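Local coordinates for DegV family protein (Streptococcus agalactiae, PDB 3LUP), which probably binds long-chain fatty acids and may take part in lipid transport or fatty acid metabolism, at residues 25-37 / 62-75. Sequence-based numbering, arbitrary orientation.
Sequences DVYVLDIPIIIDG and PKTSQPSLAELDDL. With ELA (Elaidic acid), chain B; GOL (glycerol), chain C.
K63 O accepts the nearly straight bond from I34 N (2.6 Å, N-H...O angle 174°) and also faces the CA-H of I33. The return bond, K63 N to I34 O at 2.9 Å, completes an antiparallel hydrogen-bonded pair; I33 and T64 form the neighbouring non-hydrogen-bonded pair. One step further on, S65 N reaches P32 O at 3.2 Å, while T64 CA-H turns to the same oxygen. I34 and K63 occupy one face of this two-stranded sheet. I33 and T64 occupy the other, where T64 OG1 bonds to H271 and elaidic acid passes close by. I31 has its CG2 branch 3.9 Å from C5 of the fatty acid, and its CG1 lies alongside the P67 ring, 3.8 Å from CD. I31, T64, S65 and Q66 belong to the wall of the elaidic acid pocket. The arm, with helix 48-57 between its two strands, is inserted in the connection from 26-29, the edge strand of the parallel sheet of the DegV N-terminal alpha/beta domain, to helix 69-81 and strand 86-89. S68 N-caps that helix, its OG accepting from E71 N. L29 packs against the start of the helix, CB at P67 CB, CD2 at L72 CB and CD1 3.8 Å from L75 CD2. L75, its CG anti to the backbone N (chi1 -177°), sends CD2 to Y27 CB at 3.6 Å and CD1 obliquely against the Y27 ring, whose OH bonds to Y84. Between D30 and E71 a glycerol, probably from crystallisation, accepts from D30 N through O3 and donates from it to E71 OE1 at 2.7 Å.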
loop_
_atom_site.group_PDB
_atom_site.type_symbol
_atom_site.label_atom_id
_atom_site.label_comp_id
_atom_site.label_asym_id
_atom_site.label_seq_id
_atom_site.Cartn_x
_atom_site.Cartn_y
_atom_site.Cartn_z
ATOM N N ASP A 25 2.324 17.591 9.991
ATOM C CA ASP A 25 2.341 16.536 10.994
ATOM C C ASP A 25 2.519 15.157 10.369
ATOM O O ASP A 25 2.417 14.135 11.053
ATOM C CB ASP A 25 1.069 16.582 11.841
ATOM C CG ASP A 25 0.928 17.886 12.627
ATOM O OD1 ASP A 25 1.963 18.451 13.051
ATOM O OD2 ASP A 25 -0.229 18.332 12.831
ATOM N N VAL A 26 2.810 15.142 9.072
ATOM C CA VAL A 26 2.961 13.897 8.325
ATOM C C VAL A 26 4.433 13.642 8.014
ATOM O O VAL A 26 5.092 14.477 7.421
ATOM C CB VAL A 26 2.079 13.884 7.033
ATOM C CG1 VAL A 26 2.342 12.654 6.200
ATOM C CG2 VAL A 26 0.603 13.931 7.396
ATOM N N TYR A 27 4.950 12.495 8.450
ATOM C CA TYR A 27 6.340 12.119 8.188
ATOM C C TYR A 27 6.413 10.823 7.376
ATOM O O TYR A 27 5.699 9.854 7.668
ATOM C CB TYR A 27 7.120 12.030 9.500
ATOM C CG TYR A 27 7.069 13.330 10.267
ATOM C CD1 TYR A 27 8.106 14.259 10.170
ATOM C CD2 TYR A 27 5.954 13.652 11.066
ATOM C CE1 TYR A 27 8.050 15.475 10.860
ATOM C CE2 TYR A 27 5.880 14.863 11.756
ATOM C CZ TYR A 27 6.933 15.770 11.647
ATOM O OH TYR A 27 6.874 16.964 12.332
ATOM N N VAL A 28 7.255 10.824 6.342
ATOM C CA VAL A 28 7.322 9.712 5.394
ATOM C C VAL A 28 8.718 9.133 5.346
ATOM O O VAL A 28 9.659 9.806 4.910
ATOM C CB VAL A 28 6.943 10.119 3.933
ATOM C CG1 VAL A 28 6.752 8.877 3.113
ATOM C CG2 VAL A 28 5.691 10.972 3.876
ATOM N N LEU A 29 8.832 7.882 5.774
ATOM C CA LEU A 29 10.080 7.120 5.703
ATOM C C LEU A 29 10.311 6.589 4.293
ATOM O O LEU A 29 9.371 6.095 3.669
ATOM C CB LEU A 29 10.009 5.927 6.657
ATOM C CG LEU A 29 10.387 6.053 8.127
ATOM C CD1 LEU A 29 10.083 7.424 8.672
ATOM C CD2 LEU A 29 9.682 4.974 8.946
ATOM N N ASP A 30 11.553 6.658 3.807
ATOM C CA ASP A 30 11.888 6.142 2.476
ATOM C C ASP A 30 12.142 4.639 2.430
ATOM O O ASP A 30 12.764 4.071 3.327
ATOM C CB ASP A 30 13.087 6.882 1.888
ATOM C CG ASP A 30 12.836 8.376 1.741
ATOM O OD1 ASP A 30 11.691 8.783 1.422
ATOM O OD2 ASP A 30 13.793 9.151 1.961
ATOM N N ILE A 31 11.649 4.005 1.370
ATOM C CA ILE A 31 11.925 2.586 1.091
ATOM C C ILE A 31 12.928 2.447 -0.051
ATOM O O ILE A 31 12.650 2.857 -1.172
ATOM C CB ILE A 31 10.629 1.784 0.761
ATOM C CG1 ILE A 31 9.622 1.905 1.920
ATOM C CG2 ILE A 31 10.975 0.318 0.430
ATOM C CD1 ILE A 31 8.284 1.246 1.699
ATOM N N PRO A 32 14.107 1.888 0.241
ATOM C CA PRO A 32 15.120 1.688 -0.790
ATOM C C PRO A 32 14.771 0.587 -1.799
ATOM O O PRO A 32 14.154 -0.420 -1.445
ATOM C CB PRO A 32 16.362 1.287 0.016
ATOM C CG PRO A 32 16.099 1.777 1.416
ATOM C CD PRO A 32 14.624 1.565 1.583
ATOM N N ILE A 33 15.149 0.805 -3.053
ATOM C CA ILE A 33 15.111 -0.248 -4.048
ATOM C C ILE A 33 16.547 -0.655 -4.401
ATOM O O ILE A 33 17.441 0.188 -4.495
ATOM C CB ILE A 33 14.312 0.156 -5.322
ATOM C CG1 ILE A 33 15.213 0.816 -6.354
ATOM C CG2 ILE A 33 13.111 1.066 -4.996
ATOM C CD1 ILE A 33 14.666 0.706 -7.738
ATOM N N ILE A 34 16.777 -1.948 -4.568
ATOM C CA ILE A 34 18.119 -2.428 -4.877
ATOM C C ILE A 34 18.158 -3.053 -6.266
ATOM O O ILE A 34 17.647 -4.162 -6.480
ATOM C CB ILE A 34 18.650 -3.449 -3.829
ATOM C CG1 ILE A 34 18.361 -2.982 -2.393
ATOM C CG2 ILE A 34 20.141 -3.681 -4.029
ATOM C CD1 ILE A 34 18.115 -4.126 -1.411
ATOM N N ILE A 35 18.760 -2.326 -7.204
ATOM C CA ILE A 35 18.951 -2.826 -8.561
ATOM C C ILE A 35 20.207 -3.698 -8.544
ATOM O O ILE A 35 20.317 -4.587 -7.701
ATOM C CB ILE A 35 19.035 -1.678 -9.582
ATOM C CG1 ILE A 35 18.036 -0.560 -9.220
ATOM C CG2 ILE A 35 18.814 -2.210 -11.010
ATOM C CD1 ILE A 35 16.655 -0.695 -9.833
ATOM N N ASP A 36 21.161 -3.465 -9.439
ATOM C CA ASP A 36 22.416 -4.217 -9.381
ATOM C C ASP A 36 23.277 -3.674 -8.230
ATOM O O ASP A 36 24.481 -3.948 -8.154
ATOM C CB ASP A 36 23.154 -4.144 -10.722
ATOM N N GLY A 37 22.626 -2.939 -7.319
ATOM C CA GLY A 37 23.281 -2.038 -6.352
ATOM C C GLY A 37 23.370 -0.630 -6.941
ATOM O O GLY A 37 23.858 0.299 -6.292
ATOM N N PRO A 62 15.112 -6.675 -9.310
ATOM C CA PRO A 62 15.374 -5.775 -8.195
ATOM C C PRO A 62 14.810 -6.316 -6.873
ATOM O O PRO A 62 13.929 -7.196 -6.872
ATOM C CB PRO A 62 14.653 -4.482 -8.600
ATOM C CG PRO A 62 14.447 -4.583 -10.054
ATOM C CD PRO A 62 14.256 -6.035 -10.327
ATOM N N LYS A 63 15.345 -5.810 -5.761
ATOM C CA LYS A 63 14.783 -6.077 -4.444
ATOM C C LYS A 63 14.454 -4.755 -3.765
ATOM O O LYS A 63 14.897 -3.692 -4.195
ATOM C CB LYS A 63 15.759 -6.881 -3.585
ATOM C CG LYS A 63 16.288 -8.139 -4.233
ATOM C CD LYS A 63 16.872 -9.111 -3.215
ATOM C CE LYS A 63 15.767 -9.771 -2.395
ATOM N NZ LYS A 63 15.866 -11.258 -2.461
ATOM N N THR A 64 13.658 -4.818 -2.712
ATOM C CA THR A 64 13.515 -3.671 -1.841
ATOM C C THR A 64 14.026 -4.054 -0.459
ATOM O O THR A 64 14.287 -5.235 -0.179
ATOM C CB THR A 64 12.062 -3.177 -1.752
ATOM O OG1 THR A 64 11.234 -4.241 -1.300
ATOM C CG2 THR A 64 11.565 -2.696 -3.117
ATOM N N SER A 65 14.199 -3.049 0.394
ATOM C CA SER A 65 14.551 -3.284 1.782
ATOM C C SER A 65 13.637 -2.447 2.640
ATOM O O SER A 65 13.077 -1.462 2.165
ATOM C CB SER A 65 16.003 -2.917 2.047
ATOM O OG SER A 65 16.169 -1.534 1.829
ATOM N N GLN A 66 13.482 -2.863 3.896
ATOM C CA GLN A 66 12.674 -2.158 4.882
ATOM C C GLN A 66 13.194 -0.737 5.041
ATOM O O GLN A 66 14.387 -0.497 4.842
ATOM C CB GLN A 66 12.749 -2.885 6.225
ATOM C CG GLN A 66 12.061 -4.237 6.238
ATOM C CD GLN A 66 12.437 -5.089 7.435
ATOM O OE1 GLN A 66 12.439 -4.626 8.588
ATOM N NE2 GLN A 66 12.747 -6.349 7.172
ATOM N N PRO A 67 12.307 0.220 5.372
ATOM C CA PRO A 67 12.832 1.538 5.745
ATOM C C PRO A 67 13.764 1.413 6.951
ATOM O O PRO A 67 13.737 0.397 7.642
ATOM C CB PRO A 67 11.579 2.355 6.098
ATOM C CG PRO A 67 10.424 1.454 5.922
ATOM C CD PRO A 67 10.853 0.242 5.162
ATOM N N SER A 68 14.600 2.421 7.172
ATOM C CA SER A 68 15.590 2.393 8.253
ATOM C C SER A 68 14.965 2.433 9.674
ATOM O O SER A 68 14.205 3.351 10.012
ATOM C CB SER A 68 16.596 3.535 8.048
ATOM O OG SER A 68 17.452 3.692 9.166
ATOM N N LEU A 69 15.280 1.430 10.493
ATOM C CA LEU A 69 14.898 1.448 11.902
ATOM C C LEU A 69 15.518 2.659 12.580
ATOM O O LEU A 69 14.878 3.311 13.404
ATOM C CB LEU A 69 15.363 0.187 12.628
ATOM C CG LEU A 69 14.737 -1.164 12.270
ATOM C CD1 LEU A 69 15.472 -2.294 12.980
ATOM C CD2 LEU A 69 13.242 -1.186 12.582
ATOM N N ALA A 70 16.765 2.955 12.220
ATOM C CA ALA A 70 17.498 4.081 12.782
ATOM C C ALA A 70 16.835 5.412 12.435
ATOM O O ALA A 70 16.816 6.322 13.259
ATOM C CB ALA A 70 18.947 4.060 12.319
ATOM N N GLU A 71 16.288 5.519 11.229
ATOM C CA GLU A 71 15.609 6.741 10.813
ATOM C C GLU A 71 14.318 6.957 11.586
ATOM O O GLU A 71 14.033 8.069 12.021
ATOM C CB GLU A 71 15.323 6.734 9.316
ATOM C CG GLU A 71 16.527 7.022 8.474
ATOM C CD GLU A 71 16.167 7.447 7.066
ATOM O OE1 GLU A 71 15.023 7.183 6.639
ATOM O OE2 GLU A 71 17.027 8.049 6.383
ATOM N N LEU A 72 13.540 5.893 11.747
ATOM C CA LEU A 72 12.358 5.941 12.592
ATOM C C LEU A 72 12.740 6.344 14.016
ATOM O O LEU A 72 12.165 7.276 14.588
ATOM C CB LEU A 72 11.620 4.593 12.588
ATOM C CG LEU A 72 10.320 4.468 13.407
ATOM C CD1 LEU A 72 9.382 5.695 13.288
ATOM C CD2 LEU A 72 9.583 3.165 13.068
ATOM N N ASP A 73 13.720 5.641 14.573
ATOM C CA ASP A 73 14.195 5.890 15.922
ATOM C C ASP A 73 14.522 7.358 16.148
ATOM O O ASP A 73 14.048 7.952 17.115
ATOM C CB ASP A 73 15.425 5.043 16.202
ATOM C CG ASP A 73 15.907 5.188 17.610
ATOM O OD1 ASP A 73 15.050 5.136 18.520
ATOM O OD2 ASP A 73 17.133 5.361 17.809
ATOM N N ASP A 74 15.320 7.928 15.245
ATOM C CA ASP A 74 15.728 9.333 15.309
ATOM C C ASP A 74 14.563 10.319 15.067
ATOM O O ASP A 74 14.538 11.423 15.634
ATOM C CB ASP A 74 16.878 9.604 14.324
ATOM C CG ASP A 74 18.146 8.770 14.625
ATOM O OD1 ASP A 74 18.459 8.523 15.820
ATOM O OD2 ASP A 74 18.844 8.372 13.653
ATOM N N LEU A 75 13.611 9.918 14.224
ATOM C CA LEU A 75 12.406 10.704 13.974
ATOM C C LEU A 75 11.507 10.755 15.215
ATOM O O LEU A 75 10.926 11.798 15.536
ATOM C CB LEU A 75 11.622 10.131 12.795
ATOM C CG LEU A 75 10.369 10.910 12.376
ATOM C CD1 LEU A 75 10.677 12.371 12.021
ATOM C CD2 LEU A 75 9.713 10.231 11.209
HETATM C CA ELA B . 11.149 -5.871 2.619
HETATM C C ELA B . 12.389 -6.770 2.570
HETATM O O ELA B . 12.821 -7.291 1.500
HETATM C C3 ELA B . 11.286 -4.581 1.813
HETATM C C4 ELA B . 10.166 -3.601 2.144
HETATM C C5 ELA B . 9.361 -3.174 0.901
HETATM C C6 ELA B . 8.247 -4.179 0.576
HETATM C C7 ELA B . 7.615 -4.095 -0.808
HETATM C C8 ELA B . 6.575 -5.211 -0.976
HETATM C C9 ELA B . 5.384 -4.749 -1.804
HETATM C C10 ELA B . 4.378 -5.703 -2.331
HETATM C C11 ELA B . 3.569 -5.334 -3.559
HETATM C C12 ELA B . 2.076 -5.572 -3.374
HETATM C C13 ELA B . 1.264 -4.290 -3.307
HETATM C C14 ELA B . -0.147 -4.444 -3.858
HETATM C C15 ELA B . -0.866 -3.087 -3.845
HETATM C C16 ELA B . -2.376 -3.183 -4.072
HETATM C C17 ELA B . -3.149 -2.678 -2.858
HETATM C C18 ELA B . -4.411 -1.918 -3.245
HETATM O OXT ELA B . 12.992 -7.020 3.640
HETATM C C1 GOL C . 13.345 10.526 7.536
HETATM O O1 GOL C . 12.332 11.194 8.261
HETATM C C2 GOL C . 12.967 10.572 6.061
HETATM O O2 GOL C . 13.003 11.900 5.587
HETATM C C3 GOL C . 13.922 9.718 5.246
HETATM O O3 GOL C . 13.339 8.451 5.029
#